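PDB 2HEK: HD domain-containing protein from Aquifex aeolicus, which is of uncharacterised function but carries a zinc-containing HD domain, binds GDP at sites separate from the zinc, and may act as a dGTPase. Local coordinates for the interface of chains A and B. Numbering follows the deposited sequence. Chains: chain A/B, Hypothetical protein.

The interface of chains A and B. Residues chain A 345-348; chain B 341-342, 344-345.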
ATOM      1  N   SER A 345      11.533 -17.447  21.800  1.00 46.54           N
ATOM      2  CA  SER A 345      12.845 -17.655  21.206  1.00 49.04           C
ATOM      3  C   SER A 345      13.582 -16.397  20.680  1.00 48.28           C
ATOM      4  O   SER A 345      14.771 -16.491  20.304  1.00 47.92           O
ATOM      5  CB  SER A 345      12.681 -18.596  20.030  1.00 53.05           C
ATOM      6  OG  SER A 345      12.264 -17.838  18.899  1.00 60.26           O
ATOM      7  N   LEU A 346      12.900 -15.247  20.602  1.00 44.73           N
ATOM      8  CA  LEU A 346      13.520 -14.020  20.080  1.00 41.36           C
ATOM      9  C   LEU A 346      14.730 -13.621  20.922  1.00 43.24           C
ATOM     10  O   LEU A 346      14.611 -13.386  22.116  1.00 38.95           O
ATOM     11  CB  LEU A 346      12.526 -12.849  20.070  1.00 42.35           C
ATOM     12  CG  LEU A 346      11.314 -12.977  19.128  1.00 42.92           C
ATOM     13  CD1 LEU A 346      10.239 -11.895  19.422  1.00 43.26           C
ATOM     14  CD2 LEU A 346      11.789 -12.890  17.658  1.00 41.74           C
ATOM     15  N   LYS A 347      15.889 -13.543  20.289  1.00 47.24           N
ATOM     16  CA  LYS A 347      17.121 -13.221  20.993  1.00 60.56           C
ATOM     17  C   LYS A 347      17.334 -11.691  21.061  1.00 49.75           C
ATOM     18  O   LYS A 347      16.854 -10.958  20.196  1.00 47.25           O
ATOM     19  CB  LYS A 347      18.299 -13.934  20.314  1.00 49.41           C
ATOM     20  CG  LYS A 347      18.267 -15.476  20.432  1.00 69.69           C
ATOM     21  CD  LYS A 347      19.344 -16.154  19.546  1.00 52.44           C
ATOM     22  CE  LYS A 347      19.629 -17.604  20.002  1.00 70.88           C
ATOM     23  NZ  LYS A 347      20.675 -18.291  19.170  1.00 57.26           N
ATOM     24  N   PRO A 348      18.041 -11.207  22.098  1.00 51.25           N
ATOM     25  CA  PRO A 348      18.354  -9.781  22.165  1.00 49.54           C
ATOM     26  C   PRO A 348      19.324  -9.327  21.074  1.00 43.52           C
ATOM     27  O   PRO A 348      20.073 -10.124  20.507  1.00 40.87           O
ATOM     28  CB  PRO A 348      19.005  -9.619  23.537  1.00 51.88           C
ATOM     29  CG  PRO A 348      19.585 -10.992  23.838  1.00 53.85           C
ATOM     30  CD  PRO A 348      18.576 -11.947  23.259  1.00 52.64           C
TER
ATOM     31  N   PRO B 341      20.248 -11.980  14.682  1.00 47.58           N
ATOM     32  CA  PRO B 341      19.630 -12.604  15.859  1.00 47.26           C
ATOM     33  C   PRO B 341      18.235 -13.129  15.525  1.00 46.03           C
ATOM     34  O   PRO B 341      17.770 -14.096  16.159  1.00 45.87           O
ATOM     35  CB  PRO B 341      19.546 -11.457  16.895  1.00 48.77           C
ATOM     36  CG  PRO B 341      20.402 -10.337  16.332  1.00 50.88           C
ATOM     37  CD  PRO B 341      20.438 -10.526  14.844  1.00 49.05           C
ATOM     38  N   LEU B 342      17.567 -12.502  14.554  1.00 41.06           N
ATOM     39  CA  LEU B 342      16.218 -12.931  14.214  1.00 41.52           C
ATOM     40  C   LEU B 342      16.290 -14.333  13.578  1.00 43.84           C
ATOM     41  O   LEU B 342      15.511 -15.213  13.972  1.00 45.89           O
ATOM     42  CB  LEU B 342      15.498 -11.911  13.335  1.00 37.03           C
ATOM     43  CG  LEU B 342      14.070 -12.278  12.942  1.00 42.19           C
ATOM     44  CD1 LEU B 342      13.215 -12.603  14.191  1.00 41.92           C
ATOM     45  CD2 LEU B 342      13.445 -11.171  12.088  1.00 42.13           C
ATOM     46  N   ALA B 344      18.649 -16.396  13.872  1.00 46.27           N
ATOM     47  CA  ALA B 344      19.274 -17.212  14.907  1.00 47.51           C
ATOM     48  C   ALA B 344      18.225 -17.707  15.897  1.00 49.33           C
ATOM     49  O   ALA B 344      18.403 -18.732  16.548  1.00 51.53           O
ATOM     50  CB  ALA B 344      20.311 -16.352  15.632  1.00 46.08           C
ATOM     51  N   SER B 345      17.138 -16.942  16.011  1.00 50.37           N
ATOM     52  CA  SER B 345      16.026 -17.252  16.887  1.00 49.72           C
ATOM     53  C   SER B 345      15.129 -18.332  16.281  1.00 50.30           C
ATOM     54  O   SER B 345      14.419 -19.014  17.005  1.00 55.62           O
ATOM     55  CB  SER B 345      15.186 -15.993  17.121  1.00 47.24           C
ATOM     56  OG  SER B 345      15.885 -15.025  17.897  1.00 45.57           O
TER
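B:Ser345 and A:Ser345 meet across the two-fold interface at the ends of their short helices, 341-345, each hydroxyl reaching the other's carbonyl. B:Ser345 OG can donate to A:Ser345 O (3.0 Å), tilted out of the carbonyl plane, while A:Ser345 OG donates to B:Ser345 O at 3.1 Å from above that plane. The two hydroxyls are turned differently: B:Ser345 OG is anti to its own carbonyl carbon (chi1 -69°), which points it at A:Ser345 O and A:Lys347 N, while A:Ser345 OG sits between backbone N and carbonyl carbon (chi1 83°).

The tight part gathers around B:Ser345 OG. The backbone N of A:Lys347 donates to it at 2.8 Å, and within its own chain the same hydroxyl can donate to B:Pro341 O (2.7 Å), one helical turn back. With one hydroxyl hydrogen, it cannot fully serve both carbonyls. Serine suits this place because it is short enough to fit between two backbones and can both give and accept. An alanine here would probably leave the A:Lys347 N-H without its acceptor and the carbonyl of A:Ser345 without its donor.

Beside this polar knot, the side chains of A:Leu346 and B:Leu342 run alongside each other, pointing the same way, and touch through CD2 of the former and CD1 of the latter at 3.8 Å; leucine suits each position because its branched end can reach across and add an apolar contact.

The looser side is the side chain of A:Lys347, whose backbone belongs to the tight centre. Its long aliphatic stem, extended beyond CG, packs on the B:Ala344 methyl, CD to CB at 4.0 Å, where a small residue lets it lie close. Lysine's length lets NZ reach B:Ala344 O in a weak hydrogen bond at 3.5 Å, adding little directional hold. Together, the serine exchange and the A:Lys347 N-H bond, flanked by the leucines and the lysine stem, hold two of the four copies of the deposited assembly together here; whether this pairing exists in solution the structure alone does not show.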